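Local coordinates for putative tryptophan halogenase (Xanthomonas campestris pv. campestris, PDB 6Y1W), which is a flavin-dependent halogenase of the tryptophan halogenase family, which probably uses FAD to halogenate an aromatic substrate, at residues H96-D99 against V100-Y104; F173-R176 against F177-F181; Y377-Q380 against A381-I385. All coordinates share one frame; numbering follows the deposited sequence.

Contact 1. Residues H96-D99 against V100-Y104. With BUD ((2S,3S)-butane-2,3-diol), chain J.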
loop_
_atom_site.group_PDB
_atom_site.type_symbol
_atom_site.label_atom_id
_atom_site.label_comp_id
_atom_site.label_asym_id
_atom_site.label_seq_id
_atom_site.Cartn_x
_atom_site.Cartn_y
_atom_site.Cartn_z
ATOM N N HIS A 96 -16.533 -19.909 -19.820
ATOM C CA HIS A 96 -17.551 -20.742 -19.172
ATOM C C HIS A 96 -17.573 -20.570 -17.648
ATOM O O HIS A 96 -18.089 -21.449 -16.939
ATOM C CB HIS A 96 -17.405 -22.251 -19.503
ATOM C CG HIS A 96 -17.511 -22.599 -20.966
ATOM N ND1 HIS A 96 -18.651 -22.387 -21.725
ATOM C CD2 HIS A 96 -16.631 -23.240 -21.775
ATOM C CE1 HIS A 96 -18.440 -22.832 -22.955
ATOM N NE2 HIS A 96 -17.229 -23.364 -23.007
ATOM N N TRP A 97 -17.009 -19.476 -17.112
ATOM C CA TRP A 97 -17.005 -19.266 -15.666
ATOM C C TRP A 97 -18.282 -18.561 -15.206
ATOM O O TRP A 97 -18.956 -19.031 -14.274
ATOM C CB TRP A 97 -15.750 -18.456 -15.239
ATOM C CG TRP A 97 -14.496 -19.284 -15.329
ATOM C CD1 TRP A 97 -13.718 -19.495 -16.439
ATOM C CD2 TRP A 97 -13.876 -20.023 -14.263
ATOM N NE1 TRP A 97 -12.687 -20.347 -16.139
ATOM C CE2 TRP A 97 -12.750 -20.684 -14.816
ATOM C CE3 TRP A 97 -14.165 -20.197 -12.905
ATOM C CZ2 TRP A 97 -11.922 -21.507 -14.068
ATOM C CZ3 TRP A 97 -13.354 -21.035 -12.164
ATOM C CH2 TRP A 97 -12.235 -21.676 -12.744
ATOM N N ARG A 98 -18.595 -17.421 -15.830
ATOM C CA ARG A 98 -19.819 -16.711 -15.482
ATOM C C ARG A 98 -21.031 -17.610 -15.707
ATOM O O ARG A 98 -21.892 -17.748 -14.836
ATOM C CB ARG A 98 -19.944 -15.430 -16.304
ATOM C CG ARG A 98 -21.120 -14.580 -15.800
ATOM C CD ARG A 98 -21.948 -13.972 -16.870
ATOM N NE ARG A 98 -23.105 -13.312 -16.265
ATOM C CZ ARG A 98 -23.386 -12.028 -16.446
ATOM N NH1 ARG A 98 -22.581 -11.286 -17.189
ATOM N NH2 ARG A 98 -24.448 -11.486 -15.854
ATOM N N ASP A 99 -21.090 -18.253 -16.871
ATOM C CA ASP A 99 -22.079 -19.278 -17.157
ATOM C C ASP A 99 -21.557 -20.017 -18.378
ATOM O O ASP A 99 -20.600 -19.569 -19.025
ATOM C CB ASP A 99 -23.461 -18.663 -17.433
ATOM C CG ASP A 99 -24.591 -19.628 -17.154
ATOM O OD1 ASP A 99 -24.337 -20.857 -16.991
ATOM O OD2 ASP A 99 -25.745 -19.117 -17.090
ATOM N N VAL A 100 -22.182 -21.158 -18.694
ATOM C CA VAL A 100 -21.874 -21.803 -19.962
ATOM C C VAL A 100 -22.062 -20.806 -21.083
ATOM O O VAL A 100 -23.060 -20.073 -21.141
ATOM C CB VAL A 100 -22.765 -23.038 -20.173
ATOM C CG1 VAL A 100 -22.466 -23.681 -21.524
ATOM C CG2 VAL A 100 -22.529 -24.018 -19.036
ATOM N N ASP A 101 -21.080 -20.779 -21.974
ATOM C CA ASP A 101 -21.012 -19.949 -23.167
ATOM C C ASP A 101 -20.949 -18.462 -22.871
ATOM O O ASP A 101 -21.217 -17.663 -23.752
ATOM C CB ASP A 101 -22.181 -20.231 -24.125
ATOM C CG ASP A 101 -22.137 -21.625 -24.685
ATOM O OD1 ASP A 101 -21.036 -22.155 -24.950
ATOM O OD2 ASP A 101 -23.225 -22.191 -24.831
ATOM N N ARG A 102 -20.588 -18.058 -21.648
ATOM C CA ARG A 102 -20.372 -16.650 -21.344
ATOM C C ARG A 102 -18.938 -16.482 -20.895
ATOM O O ARG A 102 -18.558 -17.004 -19.838
ATOM C CB ARG A 102 -21.328 -16.145 -20.267
ATOM C CG ARG A 102 -22.781 -16.305 -20.752
ATOM C CD ARG A 102 -23.763 -15.596 -19.878
ATOM N NE ARG A 102 -23.761 -14.140 -20.111
ATOM C CZ ARG A 102 -24.642 -13.321 -19.547
ATOM N NH1 ARG A 102 -25.580 -13.822 -18.734
ATOM N NH2 ARG A 102 -24.587 -12.014 -19.785
ATOM N N HIS A 103 -18.180 -15.717 -21.668
ATOM C CA HIS A 103 -16.728 -15.612 -21.548
ATOM C C HIS A 103 -16.318 -14.169 -21.307
ATOM O O HIS A 103 -17.064 -13.236 -21.583
ATOM C CB HIS A 103 -16.058 -16.124 -22.833
ATOM C CG HIS A 103 -16.637 -17.404 -23.321
ATOM N ND1 HIS A 103 -16.822 -18.495 -22.493
ATOM C CD2 HIS A 103 -17.142 -17.754 -24.527
ATOM C CE1 HIS A 103 -17.350 -19.487 -23.189
ATOM N NE2 HIS A 103 -17.566 -19.058 -24.422
ATOM N N TYR A 104 -15.110 -13.986 -20.783
ATOM C CA TYR A 104 -14.539 -12.645 -20.664
ATOM C C TYR A 104 -13.030 -12.805 -20.549
ATOM O O TYR A 104 -12.519 -13.921 -20.441
ATOM C CB TYR A 104 -15.106 -11.872 -19.431
ATOM C CG TYR A 104 -14.577 -12.415 -18.096
ATOM C CD1 TYR A 104 -15.116 -13.568 -17.502
ATOM C CD2 TYR A 104 -13.518 -11.796 -17.456
ATOM C CE1 TYR A 104 -14.617 -14.074 -16.325
ATOM C CE2 TYR A 104 -13.005 -12.303 -16.289
ATOM C CZ TYR A 104 -13.550 -13.434 -15.715
ATOM O OH TYR A 104 -13.031 -13.954 -14.532
HETATM C C1 BUD J . -19.823 -27.679 -22.093
HETATM O O1 BUD J . -19.549 -29.320 -20.299
HETATM C C2 BUD J . -19.147 -28.059 -20.775
HETATM O O2 BUD J . -19.146 -27.605 -18.479
HETATM C C3 BUD J . -19.553 -27.066 -19.698
HETATM C C4 BUD J . -18.826 -25.734 -19.885
HETATM O O HOH W 1 -16.489 -16.752 -18.135
HETATM O O HOH W 2 -26.001 -16.325 -17.125
#
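A type II beta turn from Asp99 to Arg102 closes the hairpin between strands 91-99 and 102-107, and His96, where the first strand turns a corner, packs against it. Arg102 N closes the turn on Asp99 O at 3.0 Å, while the carboxylate of Asp99 leans forward, and its OD1 accepts from Val100 N at 2.8 Å, met on the anti side but well out of the carboxylate plane. The His96 ring has a hydrogen bond at its edge and a neighbour over each face. Asp101 N points almost straight at ND1 (2.9 Å, 170° at the hydrogen) and lies close to the ring plane, so this nitrogen acts as the acceptor. The His103 ring stands edge-on to one face in a T-shaped pair, planes at 83°, its CE1 foremost; its ND1 also takes a weak hydrogen bond from His96 N. Against the opposite face rests the methyl C4 of the bound butanediol, 3.6 Å from His96 CG. Arg401 hydrogen-bonds to both His96 O and the diol.

On another side of the turn two guanidinium groups stack nearly parallel, with NH1 of Arg98 3.4 Å from NH2 of Arg102. Bends at chi2 of Arg98 and at chi3 of Arg102 (77°) lay the two planes together. Their like charges are probably eased by Asp400, which forms a salt bridge with Arg98 NE. A water links Arg102 NH1 to Asp99 OD2, and a second ties Arg98 N to Arg102 O.

Strand 102-107 is an edge strand of its mixed sheet within this chain. On the inner side of strand 91-99, strand 263-268 lies next to the corner: His96 touches Arg267 and Ala268, and the buried indole of Trp97 donates to Ala266 O.

Contact 2. Residues F173-R176 against F177-F181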
loop_
_atom_site.group_PDB
_atom_site.type_symbol
_atom_site.label_atom_id
_atom_site.label_comp_id
_atom_site.label_asym_id
_atom_site.label_seq_id
_atom_site.Cartn_x
_atom_site.Cartn_y
_atom_site.Cartn_z
ATOM N N PHE A 173 18.339 -22.195 -16.763
ATOM C CA PHE A 173 18.892 -20.868 -17.026
ATOM C C PHE A 173 19.328 -20.206 -15.726
ATOM O O PHE A 173 20.436 -19.660 -15.632
ATOM C CB PHE A 173 17.836 -20.030 -17.775
ATOM C CG PHE A 173 18.227 -18.616 -18.029
ATOM C CD1 PHE A 173 18.885 -18.259 -19.214
ATOM C CD2 PHE A 173 17.878 -17.622 -17.147
ATOM C CE1 PHE A 173 19.215 -16.908 -19.457
ATOM C CE2 PHE A 173 18.231 -16.278 -17.384
ATOM C CZ PHE A 173 18.883 -15.933 -18.536
ATOM N N LEU A 174 18.504 -20.315 -14.688
ATOM C CA LEU A 174 18.873 -19.720 -13.408
ATOM C C LEU A 174 20.004 -20.462 -12.735
ATOM O O LEU A 174 20.755 -19.853 -11.959
ATOM C CB LEU A 174 17.674 -19.676 -12.467
ATOM C CG LEU A 174 16.525 -18.791 -12.948
ATOM C CD1 LEU A 174 15.272 -19.126 -12.135
ATOM C CD2 LEU A 174 16.874 -17.308 -12.812
ATOM N N ARG A 175 20.111 -21.774 -12.974
ATOM C CA ARG A 175 21.239 -22.514 -12.425
ATOM C C ARG A 175 22.543 -21.994 -13.012
ATOM O O ARG A 175 23.533 -21.803 -12.291
ATOM C CB ARG A 175 21.110 -24.005 -12.737
ATOM C CG ARG A 175 22.390 -24.769 -12.373
ATOM C CD ARG A 175 22.158 -26.293 -12.509
ATOM N NE ARG A 175 23.451 -26.950 -12.642
ATOM C CZ ARG A 175 23.585 -28.231 -12.990
ATOM N NH1 ARG A 175 22.521 -28.984 -13.198
ATOM N NH2 ARG A 175 24.811 -28.760 -13.110
ATOM N N ARG A 176 22.561 -21.791 -14.330
ATOM C CA ARG A 176 23.750 -21.246 -14.992
ATOM C C ARG A 176 24.099 -19.875 -14.432
ATOM O O ARG A 176 25.256 -19.589 -14.091
ATOM C CB ARG A 176 23.503 -21.135 -16.493
ATOM C CG ARG A 176 23.488 -22.444 -17.237
ATOM C CD ARG A 176 23.340 -22.213 -18.759
ATOM N NE ARG A 176 22.410 -23.171 -19.361
ATOM C CZ ARG A 176 22.682 -24.464 -19.526
ATOM N NH1 ARG A 176 23.855 -24.954 -19.136
ATOM N NH2 ARG A 176 21.783 -25.273 -20.079
ATOM N N PHE A 177 23.097 -19.014 -14.328
ATOM C CA PHE A 177 23.288 -17.695 -13.708
ATOM C C PHE A 177 23.882 -17.797 -12.299
ATOM O O PHE A 177 24.816 -17.062 -11.941
ATOM C CB PHE A 177 21.916 -17.010 -13.721
ATOM C CG PHE A 177 21.860 -15.613 -13.110
ATOM C CD1 PHE A 177 21.693 -15.451 -11.722
ATOM C CD2 PHE A 177 21.897 -14.468 -13.892
ATOM C CE1 PHE A 177 21.580 -14.190 -11.141
ATOM C CE2 PHE A 177 21.795 -13.178 -13.294
ATOM C CZ PHE A 177 21.637 -13.045 -11.929
ATOM N N SER A 178 23.319 -18.683 -11.481
ATOM C CA SER A 178 23.715 -18.838 -10.082
ATOM C C SER A 178 25.136 -19.371 -9.937
ATOM O O SER A 178 25.889 -18.912 -9.074
ATOM C CB SER A 178 22.750 -19.797 -9.378
ATOM O OG SER A 178 21.404 -19.294 -9.390
ATOM N N GLU A 179 25.490 -20.391 -10.716
ATOM C CA GLU A 179 26.833 -20.934 -10.611
ATOM C C GLU A 179 27.865 -19.859 -10.945
ATOM O O GLU A 179 28.969 -19.860 -10.375
ATOM C CB GLU A 179 26.944 -22.186 -11.494
ATOM C CG GLU A 179 26.129 -23.327 -10.926
ATOM C CD GLU A 179 26.105 -24.575 -11.800
ATOM O OE1 GLU A 179 26.504 -24.512 -12.981
ATOM O OE2 GLU A 179 25.670 -25.609 -11.268
ATOM N N GLY A 180 27.500 -18.921 -11.831
ATOM C CA GLY A 180 28.360 -17.801 -12.170
ATOM C C GLY A 180 28.630 -16.846 -11.026
ATOM O O GLY A 180 29.664 -16.176 -11.000
ATOM N N PHE A 181 27.728 -16.774 -10.057
ATOM C CA PHE A 181 27.971 -15.991 -8.853
ATOM C C PHE A 181 28.476 -16.844 -7.694
ATOM O O PHE A 181 28.500 -16.365 -6.553
ATOM C CB PHE A 181 26.694 -15.260 -8.450
ATOM C CG PHE A 181 26.343 -14.123 -9.366
ATOM C CD1 PHE A 181 27.091 -12.992 -9.340
ATOM C CD2 PHE A 181 25.272 -14.202 -10.271
ATOM C CE1 PHE A 181 26.793 -11.922 -10.162
ATOM C CE2 PHE A 181 24.975 -13.122 -11.105
ATOM C CZ PHE A 181 25.731 -11.995 -11.055
HETATM O O HOH W 3 27.082 -27.134 -14.126
#
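Arg175 reaches along the helix over Glu179, one turn further on, and the two side chains meet in a salt bridge, with NE 2.9 Å from OE2. The arginine runs extended from CG to NE, its CG turned away from the backbone N (chi1 171°), so that the aliphatic CG also passes 3.6 Å from OE2. NE meets OE2 from above the carboxylate plane rather than within it, and the guanidinium and carboxylate planes stand 70° apart. A water completes a second link, accepting from Arg175 NH2 and donating to Glu179 OE1, so both carboxylate oxygens are tied to the arginine. Arg185 brings a like charge close to NH1 of this guanidinium.

This i to i+4 ion pair lies on the last turns of helix 167-180, whose backbone ladder continues to Gly180 N on Arg176 O. On another face, Ser178 turns its hydroxyl back on the helix. With chi1 at -61°, OG donates to Leu174 O at 2.7 Å, and that carbonyl also receives Ser178 N at 2.9 Å. The hydroxyl of this buried serine thus donates within its own helix, and the two donors reach the carbonyl from opposite faces of its plane. Leu174 touches Met30, and Phe177 and Ser178 touch Ala33, of helix 25-39, while Phe173 packs on Gln79, Phe80 and Ala83 of helix 77-83.

Contact 3. Residues Y377-Q380 against A381-I385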
loop_
_atom_site.group_PDB
_atom_site.type_symbol
_atom_site.label_atom_id
_atom_site.label_comp_id
_atom_site.label_asym_id
_atom_site.label_seq_id
_atom_site.Cartn_x
_atom_site.Cartn_y
_atom_site.Cartn_z
ATOM N N TYR A 377 8.300 -11.037 8.814
ATOM C CA TYR A 377 8.291 -11.790 7.565
ATOM C C TYR A 377 7.025 -12.627 7.446
ATOM O O TYR A 377 6.331 -12.576 6.424
ATOM C CB TYR A 377 9.551 -12.662 7.489
ATOM C CG TYR A 377 9.734 -13.408 6.163
ATOM C CD1 TYR A 377 9.072 -14.593 5.921
ATOM C CD2 TYR A 377 10.581 -12.911 5.182
ATOM C CE1 TYR A 377 9.216 -15.270 4.705
ATOM C CE2 TYR A 377 10.737 -13.605 3.938
ATOM C CZ TYR A 377 10.059 -14.789 3.743
ATOM O OH TYR A 377 10.179 -15.493 2.554
ATOM N N ASN A 378 6.698 -13.368 8.505
ATOM C CA ASN A 378 5.526 -14.248 8.484
ATOM C C ASN A 378 4.253 -13.445 8.359
ATOM O O ASN A 378 3.330 -13.859 7.655
ATOM C CB ASN A 378 5.497 -15.097 9.753
ATOM C CG ASN A 378 6.512 -16.190 9.702
ATOM O OD1 ASN A 378 6.840 -16.689 8.607
ATOM N ND2 ASN A 378 7.048 -16.578 10.868
ATOM N N ARG A 379 4.193 -12.284 9.015
ATOM C CA ARG A 379 2.976 -11.460 8.947
ATOM C C ARG A 379 2.700 -10.989 7.524
ATOM O O ARG A 379 1.553 -11.030 7.044
ATOM C CB ARG A 379 3.119 -10.261 9.882
ATOM C CG ARG A 379 1.819 -9.529 10.138
ATOM C CD ARG A 379 2.098 -8.117 10.653
ATOM N NE ARG A 379 2.182 -7.192 9.535
ATOM C CZ ARG A 379 3.243 -6.442 9.290
ATOM N NH1 ARG A 379 4.276 -6.513 10.103
ATOM N NH2 ARG A 379 3.271 -5.626 8.240
ATOM N N GLN A 380 3.740 -10.507 6.845
ATOM C CA GLN A 380 3.590 -10.042 5.475
ATOM C C GLN A 380 3.214 -11.196 4.567
ATOM O O GLN A 380 2.319 -11.063 3.726
ATOM C CB GLN A 380 4.888 -9.392 4.993
ATOM C CG GLN A 380 5.288 -8.088 5.672
ATOM C CD GLN A 380 6.454 -7.433 4.942
ATOM O OE1 GLN A 380 6.665 -7.670 3.739
ATOM N NE2 GLN A 380 7.221 -6.614 5.655
ATOM N N ALA A 381 3.863 -12.342 4.751
ATOM C CA ALA A 381 3.549 -13.494 3.903
ATOM C C ALA A 381 2.093 -13.904 4.066
ATOM O O ALA A 381 1.401 -14.186 3.075
ATOM C CB ALA A 381 4.450 -14.679 4.254
ATOM N N ALA A 382 1.626 -13.957 5.314
ATOM C CA ALA A 382 0.255 -14.384 5.588
ATOM C C ALA A 382 -0.758 -13.420 4.974
ATOM O O ALA A 382 -1.742 -13.852 4.360
ATOM C CB ALA A 382 0.052 -14.513 7.101
ATOM N N GLU A 383 -0.523 -12.119 5.095
ATOM C CA GLU A 383 -1.450 -11.146 4.521
ATOM C C GLU A 383 -1.476 -11.246 3.007
ATOM O O GLU A 383 -2.548 -11.182 2.393
ATOM C CB GLU A 383 -1.079 -9.729 4.964
ATOM C CG GLU A 383 -1.578 -9.466 6.377
ATOM C CD GLU A 383 -0.969 -8.265 7.052
ATOM O OE1 GLU A 383 -0.277 -7.476 6.382
ATOM O OE2 GLU A 383 -1.196 -8.122 8.274
ATOM N N GLU A 384 -0.308 -11.395 2.380
ATOM C CA GLU A 384 -0.281 -11.436 0.921
ATOM C C GLU A 384 -0.987 -12.674 0.380
ATOM O O GLU A 384 -1.726 -12.579 -0.610
ATOM C CB GLU A 384 1.163 -11.380 0.417
ATOM C CG GLU A 384 1.764 -9.992 0.529
ATOM C CD GLU A 384 3.218 -9.990 0.030
ATOM O OE1 GLU A 384 3.513 -10.700 -0.956
ATOM O OE2 GLU A 384 4.046 -9.273 0.603
ATOM N N ILE A 385 -0.786 -13.833 1.014
ATOM C CA ILE A 385 -1.338 -15.060 0.439
ATOM C C ILE A 385 -2.847 -15.113 0.665
ATOM O O ILE A 385 -3.589 -15.632 -0.183
ATOM C CB ILE A 385 -0.626 -16.314 0.989
ATOM C CG1 ILE A 385 -1.039 -17.551 0.197
ATOM C CG2 ILE A 385 -0.919 -16.578 2.484
ATOM C CD1 ILE A 385 -0.783 -17.409 -1.169
#
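Arg379 has its CG swung away from the backbone N (chi1 -166°) and its chain bent at chi3 (91°), whereas Glu383, its CG anti to the carbonyl carbon, runs extended back along the helix; together these torsions bring the guanidinium edge beside the carboxylate. The resulting i to i+4 salt bridge is long, with Arg379 NE 3.7 Å from Glu383 OE2, and the two planes are inclined at 54°. The firmer charged partner of Arg379 is Glu376, which meets its NH1, so Glu383 adds a looser second attraction.

Beneath the pair the backbone is regular: Glu383 N bonds to Arg379 O at 3.0 Å, and Glu384 N to Gln380 O at the same distance. The methylenes of Glu383 and Glu384 pack over these carbonyls, with Glu384 CG 3.4 Å from Gln380 O. The small side chains of Ala381 and Ala382 lie close to the preceding turn, Ala382 CB coming to 3.4 Å from Asn378 O. The amide of Gln380 donates from NE2 to Glu376 OE2, and Glu384 OE2 forms a salt bridge with Arg356 NH2.

These turns of the long helix 371-397 pack between helix 350-363, strand 323-325 and the second subunit. The first supplies Gly357, whose carbonyl bonds to Tyr377 OH, and Arg360, which makes a cation-pi contact with that ring; Ala382 and Ile385 touch Gln324 of the strand, and the second subunit packs His421, Phe433 and Gln435 against Arg379, Gln380 and Glu383.

How the contacts relate
The three contacts follow one another along the chain, and none touches another. Contacts 1 and 2 lie on opposite sides of the chain's centre, their own centres about 43 Å apart; contact 3 approaches each to about 16 Å between nearest atoms. Leu174 of contact 2 lies about 6 Å from Thr26 of the predicted flavin site, side chain to side chain, while Tyr377 of contact 3 is about 11 Å from Ala27, measured the same way. The side chain of Trp97 of contact 1 is about 9 Å from that of Glu347, a predicted tryptophan-binding residue, and this contact alone touches a bound butanediol. Contact 3 instead faces the second subunit.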